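Local coordinates for CRISPR-associated protein Cse2 (Thermus thermophilus, PDB 2ZCA), which probably serves as a small subunit of the type I-E CRISPR interference complex, part of an adaptive immune system that defends bacteria against viruses and plasmids, at residues A32-P35 against G36-P39; R80-A83 against R84-E88; R130-D133 against D134-W138; W138-P141 against E142-Q146. All coordinates share one frame; numbering follows the deposited sequence.

In the fold
The four contacts are local, and they follow one another along an all-helical chain. Interaction 1 is a beta turn in the loop between helices 20-29 and 42-49. Interaction 2 opens helix 82-90, about 26 Å from it between centres and on the opposite side of the chain's centre. Interaction 3 closes helix 128-136, and interaction 4 leads from there into helix 144-155, with W138 common to both and their centres about 10 Å apart. V145 packs against D134 and R137 where these two meet. Interaction 2 touches interaction 3 through T81 and R130. The contacts thus lie at turns and helix ends, where the chain passes from one helix to the next.

Interaction 1: A32-P35 against G36-P39; sequences AFPP and GAYP
F33 and Y38 bring their rings together across a tight turn in the chain. The ring planes lie 30° apart with centroids 5.0 Å from each other, near parallel but so far slid that there is little overlap. The touching is done by one side of the tyrosine ring: Y38 CD1 lies over a face of the phenylalanine ring, toward its rim, and comes within 3.6 Å of F33 CE1. The two side chains leave the backbone by different first torsions. F33 sets its CG beside its backbone N, whereas Y38 swings its CG beside its own carbonyl carbon (chi1 -174°), and both rings end up on the same flank of the turn.

Among the apolar contacts away from the rings, A37 CB approaches the ring of P34, 4.1 Å from P34 CD. It also sits close to P34 O, at 3.2 Å, the short side chain fitting beside the proline ring.

One backbone hydrogen bond closes the turn, from A37 N to P34 O at 3.0 Å. It is bent, and the donor is tilted from the carbonyl plane. P35 and G36 are the two corner residues. The ring of P35 restricts phi to the value needed at the first corner. G36 takes a positive phi of 79°, where a beta carbon would run into P35 O, which explains the residue type.

Proline followed by glycine at the two corners is the classic sequence of a type II beta turn, and here, running from P34 to A37, it reverses the surface loop between helices 20-29 and 42-49.

Interaction 2: R80-A83 against R84-E88; sequences RTLA and RALWE
R80 reaches over A85 to grip E88, spanning the N-cap and first turns of helix 82-90. The arginine chain leaves with CG beside its carbonyl carbon (chi1 -174°) and stays extended as far as NE, which carries the guanidinium along the helix flank. A85 CB sits beneath one face of that group, 3.7 Å from R80 CZ, a place where a small methyl fits. E88 comes to the edge: its OE2 lies in the guanidinium plane and takes a salt-bridge hydrogen bond from R80 NH2 at 2.7 Å, plus a weak one from NE. Turned 44° from the guanidinium, the carboxylate is met from above its own plane. R80 NH1 is held by the carbonyls of E123 and G125.

T81 is the N-cap. Its OG1 stands between the backbone N and the carbonyl carbon (chi1 66°), where it accepts from R84 N at 3.2 Å; the same hydroxyl also bonds E152 of helix 144-155. The aliphatic part of R84 runs past this oxygen, while its NH1 bonds the carbonyl of G79.

On the buried flank, branched L82 packs on helix 111-121 and L86 on helix 96-104. L82 CG lies 4.0 Å from L86 CD1. Beside the salt bridge, a water donates to A85 O at 2.9 Å and accepts a weak bond from R80 NH2.

Interaction 3: R130-D133 against D134-W138; sequences RLLD and DLLRW
R130, L131 and L132 offer their carbonyls in regular i to i+4 bonds to D134, L135 and L136, after which the backbone of helix 128-136 tightens and R137 N turns back to D134 O. D133 O is instead taken up by a side chain. R137, bent at chi3 (-67°), folds its guanidinium back over the last turn, and NE donates to D133 O at 2.9 Å from well above the carbonyl plane. The neighbouring NH2 makes a salt bridge to D134 OD1, also 2.9 Å, although its hydrogen bond is weak and bent (126°). Arginine suits this position because one planar group serves both a backbone oxygen and a carboxylate.

This is the C-terminal end of a helix, where carbonyls run short of backbone donors and a side chain can supply one. D134 lies buried, its carboxylate also held by R148 and W149 of helix 144-155. R130 touches D134 with its aliphatic chain, CD passing 3.2 Å from D134 OD1. The guanidinium is turned 64° from the carboxylate, and R130 NE stays 4.4 Å from D134 OD1, beyond a salt bridge, where its charge may still help.

Round the helix, L132 and L136 cross with L132 CG 3.8 Å from L136 CD1. L132 also meets F7 of helix 3-15 and V65 of helix 56-71. D133 turns to the start of helix 3-15, where its two carboxylate oxygens bond S2 OG and G4 N.

Interaction 4: W138-P141 against E142-Q146; sequences WFSP and ERHVQ
Q146 lies over the indole face of W138 and bonds the same residue's backbone. Its hydrogen bond from NE2 to W138 O measures 2.9 Å and is nearly straight (167°), falling in the carbonyl plane on a lone pair. A bend at chi2 (85°) brings the amide back to this oxygen. Glutamine suits the place: long enough to reach W138 O from the first turn of helix 144-155, it carries a donor at the end of an aliphatic stem.

Between W138 and the helix the chain makes a type I beta turn from S140 to R143, closed by R143 N donating to S140 O at 2.9 Å from above the carbonyl plane. P141, with its fixed phi, fits the first corner. S140 OG accepts a weak bond from E142 N and meets a water at 2.7 Å; it also lies near the plane of the H144 ring, at its edge, 3.6 Å from CD2.

Pi and apolar contacts hold the indole. Q146 CG stands over the six-membered ring, 4.1 Å from its centroid, in a CH-pi contact, while the amide is inclined 41° to the ring. V145 CG1 comes obliquely to W138 CE3 at 4.0 Å.

R143 precedes helix 144-155 as its N-cap residue, and its NH2 bonds the carbonyl of L104. W138 meets W149 of that helix edge-to-face and I111 of helix 111-121, so the buried indole ties the loop after helix 128-136 to both.

Interaction 1: A32-P35 against G36-P39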
loop_
_atom_site.group_PDB
_atom_site.type_symbol
_atom_site.label_atom_id
_atom_site.label_comp_id
_atom_site.label_asym_id
_atom_site.label_seq_id
_atom_site.Cartn_x
_atom_site.Cartn_y
_atom_site.Cartn_z
ATOM N N ALA A 32 -4.672 -3.317 12.481
ATOM C CA ALA A 32 -4.992 -4.457 13.334
ATOM C C ALA A 32 -6.217 -5.211 12.822
ATOM O O ALA A 32 -6.531 -6.301 13.306
ATOM C CB ALA A 32 -5.236 -3.982 14.769
ATOM N N PHE A 33 -6.907 -4.629 11.845
ATOM C CA PHE A 33 -8.115 -5.239 11.291
ATOM C C PHE A 33 -8.055 -5.377 9.774
ATOM O O PHE A 33 -7.223 -4.756 9.111
ATOM C CB PHE A 33 -9.345 -4.392 11.642
ATOM C CG PHE A 33 -9.426 -4.002 13.087
ATOM C CD1 PHE A 33 -8.588 -3.020 13.604
ATOM C CD2 PHE A 33 -10.332 -4.626 13.937
ATOM C CE1 PHE A 33 -8.647 -2.665 14.950
ATOM C CE2 PHE A 33 -10.399 -4.276 15.287
ATOM C CZ PHE A 33 -9.555 -3.295 15.791
ATOM N N PRO A 34 -8.951 -6.193 9.200
ATOM C CA PRO A 34 -8.946 -6.357 7.745
ATOM C C PRO A 34 -9.229 -4.995 7.114
ATOM O O PRO A 34 -9.988 -4.192 7.664
ATOM C CB PRO A 34 -10.086 -7.345 7.501
ATOM C CG PRO A 34 -10.139 -8.139 8.797
ATOM C CD PRO A 34 -9.976 -7.050 9.825
ATOM N N PRO A 35 -8.612 -4.710 5.958
ATOM C CA PRO A 35 -8.817 -3.433 5.271
ATOM C C PRO A 35 -10.299 -3.172 5.028
ATOM O O PRO A 35 -11.023 -4.056 4.575
ATOM C CB PRO A 35 -8.053 -3.621 3.960
ATOM C CG PRO A 35 -6.950 -4.557 4.348
ATOM C CD PRO A 35 -7.653 -5.556 5.227
ATOM N N GLY A 36 -10.739 -1.957 5.333
ATOM C CA GLY A 36 -12.131 -1.603 5.123
ATOM C C GLY A 36 -13.065 -2.108 6.201
ATOM O O GLY A 36 -14.283 -1.979 6.074
ATOM N N ALA A 37 -12.506 -2.675 7.265
ATOM C CA ALA A 37 -13.320 -3.196 8.355
ATOM C C ALA A 37 -13.080 -2.470 9.675
ATOM O O ALA A 37 -13.340 -3.022 10.740
ATOM C CB ALA A 37 -13.061 -4.691 8.526
ATOM N N TYR A 38 -12.572 -1.240 9.608
ATOM C CA TYR A 38 -12.320 -0.451 10.813
ATOM C C TYR A 38 -13.142 0.836 10.672
ATOM O O TYR A 38 -12.780 1.741 9.921
ATOM C CB TYR A 38 -10.823 -0.128 10.954
ATOM C CG TYR A 38 -10.479 0.564 12.256
ATOM C CD1 TYR A 38 -10.669 -0.080 13.480
ATOM C CD2 TYR A 38 -10.021 1.882 12.271
ATOM C CE1 TYR A 38 -10.416 0.577 14.688
ATOM C CE2 TYR A 38 -9.764 2.546 13.475
ATOM C CZ TYR A 38 -9.967 1.885 14.676
ATOM O OH TYR A 38 -9.727 2.538 15.867
ATOM N N PRO A 39 -14.271 0.924 11.393
ATOM C CA PRO A 39 -15.158 2.090 11.342
ATOM C C PRO A 39 -14.536 3.479 11.406
ATOM O O PRO A 39 -14.864 4.335 10.587
ATOM C CB PRO A 39 -16.117 1.837 12.502
ATOM C CG PRO A 39 -16.247 0.349 12.487
ATOM C CD PRO A 39 -14.798 -0.081 12.336
#

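Interaction 2: R80-A83 against R84-E88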
loop_
_atom_site.group_PDB
_atom_site.type_symbol
_atom_site.label_atom_id
_atom_site.label_comp_id
_atom_site.label_asym_id
_atom_site.label_seq_id
_atom_site.Cartn_x
_atom_site.Cartn_y
_atom_site.Cartn_z
ATOM N N ARG A 80 10.610 4.941 -5.742
ATOM C CA ARG A 80 11.116 3.884 -4.878
ATOM C C ARG A 80 9.975 2.927 -4.567
ATOM O O ARG A 80 9.302 3.059 -3.545
ATOM C CB ARG A 80 11.682 4.465 -3.578
ATOM C CG ARG A 80 12.354 3.415 -2.699
ATOM C CD ARG A 80 13.307 4.040 -1.694
ATOM N NE ARG A 80 14.113 3.033 -1.009
ATOM C CZ ARG A 80 13.800 2.476 0.156
ATOM N NH1 ARG A 80 12.688 2.827 0.788
ATOM N NH2 ARG A 80 14.609 1.571 0.695
ATOM N N THR A 81 9.757 1.966 -5.459
ATOM C CA THR A 81 8.675 1.000 -5.283
ATOM C C THR A 81 8.976 0.034 -4.155
ATOM O O THR A 81 10.132 -0.133 -3.759
ATOM C CB THR A 81 8.443 0.178 -6.562
ATOM O OG1 THR A 81 9.589 -0.643 -6.810
ATOM C CG2 THR A 81 8.214 1.095 -7.749
ATOM N N LEU A 82 7.932 -0.607 -3.637
ATOM C CA LEU A 82 8.107 -1.563 -2.560
ATOM C C LEU A 82 9.081 -2.657 -2.986
ATOM O O LEU A 82 9.915 -3.089 -2.195
ATOM C CB LEU A 82 6.761 -2.189 -2.169
ATOM C CG LEU A 82 6.819 -3.255 -1.066
ATOM C CD1 LEU A 82 7.558 -2.714 0.155
ATOM C CD2 LEU A 82 5.406 -3.667 -0.682
ATOM N N ALA A 83 8.987 -3.095 -4.242
ATOM C CA ALA A 83 9.879 -4.144 -4.735
ATOM C C ALA A 83 11.335 -3.700 -4.666
ATOM O O ALA A 83 12.205 -4.477 -4.273
ATOM C CB ALA A 83 9.517 -4.525 -6.172
ATOM N N ARG A 84 11.602 -2.457 -5.059
ATOM C CA ARG A 84 12.962 -1.937 -5.013
ATOM C C ARG A 84 13.415 -1.792 -3.560
ATOM O O ARG A 84 14.555 -2.108 -3.221
ATOM C CB ARG A 84 13.039 -0.595 -5.749
ATOM C CG ARG A 84 12.926 -0.753 -7.266
ATOM C CD ARG A 84 12.636 0.553 -8.000
ATOM N NE ARG A 84 12.541 0.331 -9.443
ATOM C CZ ARG A 84 12.080 1.223 -10.318
ATOM N NH1 ARG A 84 11.662 2.414 -9.905
ATOM N NH2 ARG A 84 12.034 0.921 -11.609
ATOM N N ALA A 85 12.514 -1.329 -2.699
ATOM C CA ALA A 85 12.837 -1.165 -1.287
ATOM C C ALA A 85 13.145 -2.515 -0.645
ATOM O O ALA A 85 13.989 -2.604 0.252
ATOM C CB ALA A 85 11.679 -0.489 -0.555
ATOM N N LEU A 86 12.455 -3.562 -1.092
ATOM C CA LEU A 86 12.688 -4.897 -0.555
ATOM C C LEU A 86 14.049 -5.417 -1.002
ATOM O O LEU A 86 14.752 -6.070 -0.231
ATOM C CB LEU A 86 11.577 -5.862 -0.991
ATOM C CG LEU A 86 10.262 -5.727 -0.206
ATOM C CD1 LEU A 86 9.139 -6.497 -0.896
ATOM C CD2 LEU A 86 10.473 -6.241 1.217
ATOM N N TRP A 87 14.424 -5.132 -2.245
ATOM C CA TRP A 87 15.725 -5.576 -2.734
ATOM C C TRP A 87 16.826 -4.953 -1.877
ATOM O O TRP A 87 17.782 -5.624 -1.488
ATOM C CB TRP A 87 15.942 -5.163 -4.193
ATOM C CG TRP A 87 17.289 -5.574 -4.701
ATOM C CD1 TRP A 87 17.644 -6.801 -5.182
ATOM C CD2 TRP A 87 18.483 -4.785 -4.693
ATOM N NE1 TRP A 87 18.987 -6.827 -5.471
ATOM C CE2 TRP A 87 19.527 -5.602 -5.180
ATOM C CE3 TRP A 87 18.774 -3.467 -4.319
ATOM C CZ2 TRP A 87 20.844 -5.145 -5.301
ATOM C CZ3 TRP A 87 20.084 -3.011 -4.439
ATOM C CH2 TRP A 87 21.102 -3.851 -4.928
ATOM N N GLU A 88 16.687 -3.665 -1.580
ATOM C CA GLU A 88 17.679 -2.965 -0.779
ATOM C C GLU A 88 17.775 -3.582 0.606
ATOM O O GLU A 88 18.865 -3.735 1.154
ATOM C CB GLU A 88 17.327 -1.474 -0.691
ATOM C CG GLU A 88 17.363 -0.791 -2.049
ATOM C CD GLU A 88 17.036 0.688 -1.999
ATOM O OE1 GLU A 88 17.129 1.342 -3.060
ATOM O OE2 GLU A 88 16.692 1.197 -0.912
HETATM O O HOH W 1 14.701 -1.031 2.554
#

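Interaction 3: R130-D133 against D134-W138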
loop_
_atom_site.group_PDB
_atom_site.type_symbol
_atom_site.label_atom_id
_atom_site.label_comp_id
_atom_site.label_asym_id
_atom_site.label_seq_id
_atom_site.Cartn_x
_atom_site.Cartn_y
_atom_site.Cartn_z
ATOM N N ARG A 130 2.156 4.256 -6.828
ATOM C CA ARG A 130 2.332 3.020 -7.587
ATOM C C ARG A 130 1.839 1.837 -6.762
ATOM O O ARG A 130 1.322 0.864 -7.303
ATOM C CB ARG A 130 3.811 2.817 -7.970
ATOM C CG ARG A 130 4.088 1.534 -8.765
ATOM C CD ARG A 130 3.154 1.372 -9.975
ATOM N NE ARG A 130 3.345 2.393 -11.006
ATOM C CZ ARG A 130 4.253 2.331 -11.978
ATOM N NH1 ARG A 130 5.071 1.288 -12.070
ATOM N NH2 ARG A 130 4.334 3.309 -12.871
ATOM N N LEU A 131 1.989 1.914 -5.445
ATOM C CA LEU A 131 1.526 0.819 -4.603
ATOM C C LEU A 131 0.018 0.598 -4.780
ATOM O O LEU A 131 -0.435 -0.537 -4.921
ATOM C CB LEU A 131 1.847 1.092 -3.128
ATOM C CG LEU A 131 1.439 -0.038 -2.174
ATOM C CD1 LEU A 131 2.109 -1.342 -2.608
ATOM C CD2 LEU A 131 1.837 0.314 -0.742
ATOM N N LEU A 132 -0.762 1.676 -4.779
ATOM C CA LEU A 132 -2.204 1.526 -4.947
ATOM C C LEU A 132 -2.550 1.068 -6.364
ATOM O O LEU A 132 -3.372 0.174 -6.545
ATOM C CB LEU A 132 -2.939 2.836 -4.640
ATOM C CG LEU A 132 -4.454 2.776 -4.876
ATOM C CD1 LEU A 132 -5.068 1.681 -4.007
ATOM C CD2 LEU A 132 -5.084 4.126 -4.569
ATOM N N ASP A 133 -1.932 1.679 -7.370
ATOM C CA ASP A 133 -2.220 1.276 -8.742
ATOM C C ASP A 133 -1.944 -0.208 -8.924
ATOM O O ASP A 133 -2.670 -0.902 -9.643
ATOM C CB ASP A 133 -1.384 2.080 -9.745
ATOM C CG ASP A 133 -1.854 3.515 -9.879
ATOM O OD1 ASP A 133 -3.082 3.739 -9.881
ATOM O OD2 ASP A 133 -1.001 4.415 -10.001
ATOM N N ASP A 134 -0.891 -0.695 -8.273
ATOM C CA ASP A 134 -0.533 -2.102 -8.378
ATOM C C ASP A 134 -1.499 -3.004 -7.611
ATOM O O ASP A 134 -1.929 -4.035 -8.122
ATOM C CB ASP A 134 0.898 -2.330 -7.881
ATOM C CG ASP A 134 1.939 -1.739 -8.810
ATOM O OD1 ASP A 134 1.598 -1.467 -9.983
ATOM O OD2 ASP A 134 3.099 -1.562 -8.373
ATOM N N LEU A 135 -1.849 -2.614 -6.390
ATOM C CA LEU A 135 -2.765 -3.416 -5.586
ATOM C C LEU A 135 -4.130 -3.524 -6.275
ATOM O O LEU A 135 -4.785 -4.566 -6.235
ATOM C CB LEU A 135 -2.913 -2.794 -4.191
ATOM C CG LEU A 135 -3.709 -3.587 -3.147
ATOM C CD1 LEU A 135 -3.129 -4.991 -2.993
ATOM C CD2 LEU A 135 -3.672 -2.842 -1.819
ATOM N N LEU A 136 -4.555 -2.444 -6.918
ATOM C CA LEU A 136 -5.831 -2.441 -7.620
ATOM C C LEU A 136 -5.869 -3.460 -8.759
ATOM O O LEU A 136 -6.932 -3.967 -9.112
ATOM C CB LEU A 136 -6.118 -1.046 -8.179
ATOM C CG LEU A 136 -6.563 0.008 -7.164
ATOM C CD1 LEU A 136 -6.536 1.398 -7.797
ATOM C CD2 LEU A 136 -7.966 -0.333 -6.683
ATOM N N ARG A 137 -4.706 -3.772 -9.322
ATOM C CA ARG A 137 -4.627 -4.713 -10.439
ATOM C C ARG A 137 -3.987 -6.040 -10.033
ATOM O O ARG A 137 -3.654 -6.865 -10.878
ATOM C CB ARG A 137 -3.811 -4.085 -11.570
ATOM C CG ARG A 137 -4.369 -2.758 -12.078
ATOM C CD ARG A 137 -3.392 -2.090 -13.033
ATOM N NE ARG A 137 -2.169 -1.653 -12.357
ATOM C CZ ARG A 137 -1.060 -1.281 -12.990
ATOM N NH1 ARG A 137 -1.019 -1.296 -14.317
ATOM N NH2 ARG A 137 0.010 -0.897 -12.300
ATOM N N TRP A 138 -3.849 -6.249 -8.732
ATOM C CA TRP A 138 -3.203 -7.449 -8.213
ATOM C C TRP A 138 -3.843 -8.774 -8.607
ATOM O O TRP A 138 -3.149 -9.780 -8.761
ATOM C CB TRP A 138 -3.120 -7.355 -6.686
ATOM C CG TRP A 138 -2.180 -8.346 -6.066
ATOM C CD1 TRP A 138 -2.494 -9.575 -5.558
ATOM C CD2 TRP A 138 -0.769 -8.185 -5.887
ATOM N NE1 TRP A 138 -1.361 -10.189 -5.070
ATOM C CE2 TRP A 138 -0.290 -9.356 -5.260
ATOM C CE3 TRP A 138 0.138 -7.162 -6.195
ATOM C CZ2 TRP A 138 1.059 -9.534 -4.936
ATOM C CZ3 TRP A 138 1.485 -7.341 -5.871
ATOM C CH2 TRP A 138 1.927 -8.520 -5.248
#

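Interaction 4: W138-P141 against E142-Q146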
loop_
_atom_site.group_PDB
_atom_site.type_symbol
_atom_site.label_atom_id
_atom_site.label_comp_id
_atom_site.label_asym_id
_atom_site.label_seq_id
_atom_site.Cartn_x
_atom_site.Cartn_y
_atom_site.Cartn_z
ATOM N N TRP A 138 -3.849 -6.249 -8.732
ATOM C CA TRP A 138 -3.203 -7.449 -8.213
ATOM C C TRP A 138 -3.843 -8.774 -8.607
ATOM O O TRP A 138 -3.149 -9.780 -8.761
ATOM C CB TRP A 138 -3.120 -7.355 -6.686
ATOM C CG TRP A 138 -2.180 -8.346 -6.066
ATOM C CD1 TRP A 138 -2.494 -9.575 -5.558
ATOM C CD2 TRP A 138 -0.769 -8.185 -5.887
ATOM N NE1 TRP A 138 -1.361 -10.189 -5.070
ATOM C CE2 TRP A 138 -0.290 -9.356 -5.260
ATOM C CE3 TRP A 138 0.138 -7.162 -6.195
ATOM C CZ2 TRP A 138 1.059 -9.534 -4.936
ATOM C CZ3 TRP A 138 1.485 -7.341 -5.871
ATOM C CH2 TRP A 138 1.927 -8.520 -5.248
ATOM N N PHE A 139 -5.158 -8.778 -8.790
ATOM C CA PHE A 139 -5.850 -10.014 -9.115
ATOM C C PHE A 139 -6.094 -10.297 -10.586
ATOM O O PHE A 139 -6.950 -11.108 -10.943
ATOM C CB PHE A 139 -7.140 -10.061 -8.314
ATOM C CG PHE A 139 -6.911 -9.891 -6.845
ATOM C CD1 PHE A 139 -6.203 -10.855 -6.131
ATOM C CD2 PHE A 139 -7.322 -8.735 -6.191
ATOM C CE1 PHE A 139 -5.901 -10.664 -4.784
ATOM C CE2 PHE A 139 -7.025 -8.534 -4.846
ATOM C CZ PHE A 139 -6.311 -9.502 -4.142
ATOM N N SER A 140 -5.325 -9.641 -11.441
ATOM C CA SER A 140 -5.445 -9.875 -12.870
ATOM C C SER A 140 -4.994 -11.305 -13.156
ATOM O O SER A 140 -3.982 -11.764 -12.625
ATOM C CB SER A 140 -4.559 -8.900 -13.642
ATOM O OG SER A 140 -4.432 -9.313 -14.991
ATOM N N PRO A 141 -5.744 -12.035 -13.990
ATOM C CA PRO A 141 -5.368 -13.414 -14.316
ATOM C C PRO A 141 -3.926 -13.508 -14.822
ATOM O O PRO A 141 -3.228 -14.482 -14.553
ATOM C CB PRO A 141 -6.380 -13.796 -15.389
ATOM C CG PRO A 141 -7.603 -13.028 -14.974
ATOM C CD PRO A 141 -7.025 -11.672 -14.622
ATOM N N GLU A 142 -3.493 -12.479 -15.549
ATOM C CA GLU A 142 -2.145 -12.414 -16.120
ATOM C C GLU A 142 -1.048 -12.270 -15.079
ATOM O O GLU A 142 0.104 -12.619 -15.344
ATOM C CB GLU A 142 -1.997 -11.206 -17.040
ATOM C CG GLU A 142 -3.012 -11.038 -18.126
ATOM C CD GLU A 142 -2.941 -9.638 -18.694
ATOM O OE1 GLU A 142 -1.810 -9.164 -18.948
ATOM O OE2 GLU A 142 -4.005 -9.012 -18.876
ATOM N N ARG A 143 -1.404 -11.721 -13.919
ATOM C CA ARG A 143 -0.443 -11.470 -12.848
ATOM C C ARG A 143 0.672 -10.583 -13.406
ATOM O O ARG A 143 1.851 -10.794 -13.129
ATOM C CB ARG A 143 0.130 -12.790 -12.309
ATOM C CG ARG A 143 -0.936 -13.693 -11.683
ATOM C CD ARG A 143 -0.368 -14.974 -11.082
ATOM N NE ARG A 143 0.455 -14.722 -9.900
ATOM C CZ ARG A 143 1.782 -14.739 -9.897
ATOM N NH1 ARG A 143 2.441 -15.001 -11.017
ATOM N NH2 ARG A 143 2.450 -14.494 -8.774
ATOM N N HIS A 144 0.294 -9.572 -14.183
ATOM C CA HIS A 144 1.292 -8.688 -14.776
ATOM C C HIS A 144 1.986 -7.803 -13.750
ATOM O O HIS A 144 3.170 -7.503 -13.895
ATOM C CB HIS A 144 0.670 -7.839 -15.895
ATOM C CG HIS A 144 -0.358 -6.858 -15.427
ATOM N ND1 HIS A 144 -0.049 -5.559 -15.091
ATOM C CD2 HIS A 144 -1.697 -6.981 -15.262
ATOM C CE1 HIS A 144 -1.152 -4.921 -14.742
ATOM N NE2 HIS A 144 -2.168 -5.762 -14.838
ATOM N N VAL A 145 1.266 -7.392 -12.710
ATOM C CA VAL A 145 1.877 -6.561 -11.678
ATOM C C VAL A 145 2.972 -7.361 -10.975
ATOM O O VAL A 145 4.073 -6.857 -10.744
ATOM C CB VAL A 145 0.852 -6.112 -10.615
ATOM C CG1 VAL A 145 1.566 -5.339 -9.509
ATOM C CG2 VAL A 145 -0.225 -5.247 -11.252
ATOM N N GLN A 146 2.664 -8.608 -10.637
ATOM C CA GLN A 146 3.631 -9.464 -9.956
ATOM C C GLN A 146 4.893 -9.655 -10.785
ATOM O O GLN A 146 6.006 -9.627 -10.253
ATOM C CB GLN A 146 3.009 -10.823 -9.635
ATOM C CG GLN A 146 1.941 -10.766 -8.552
ATOM C CD GLN A 146 0.558 -10.399 -9.073
ATOM O OE1 GLN A 146 0.410 -9.843 -10.159
ATOM N NE2 GLN A 146 -0.465 -10.708 -8.281
HETATM O O HOH W 2 -5.983 -7.544 -16.409
#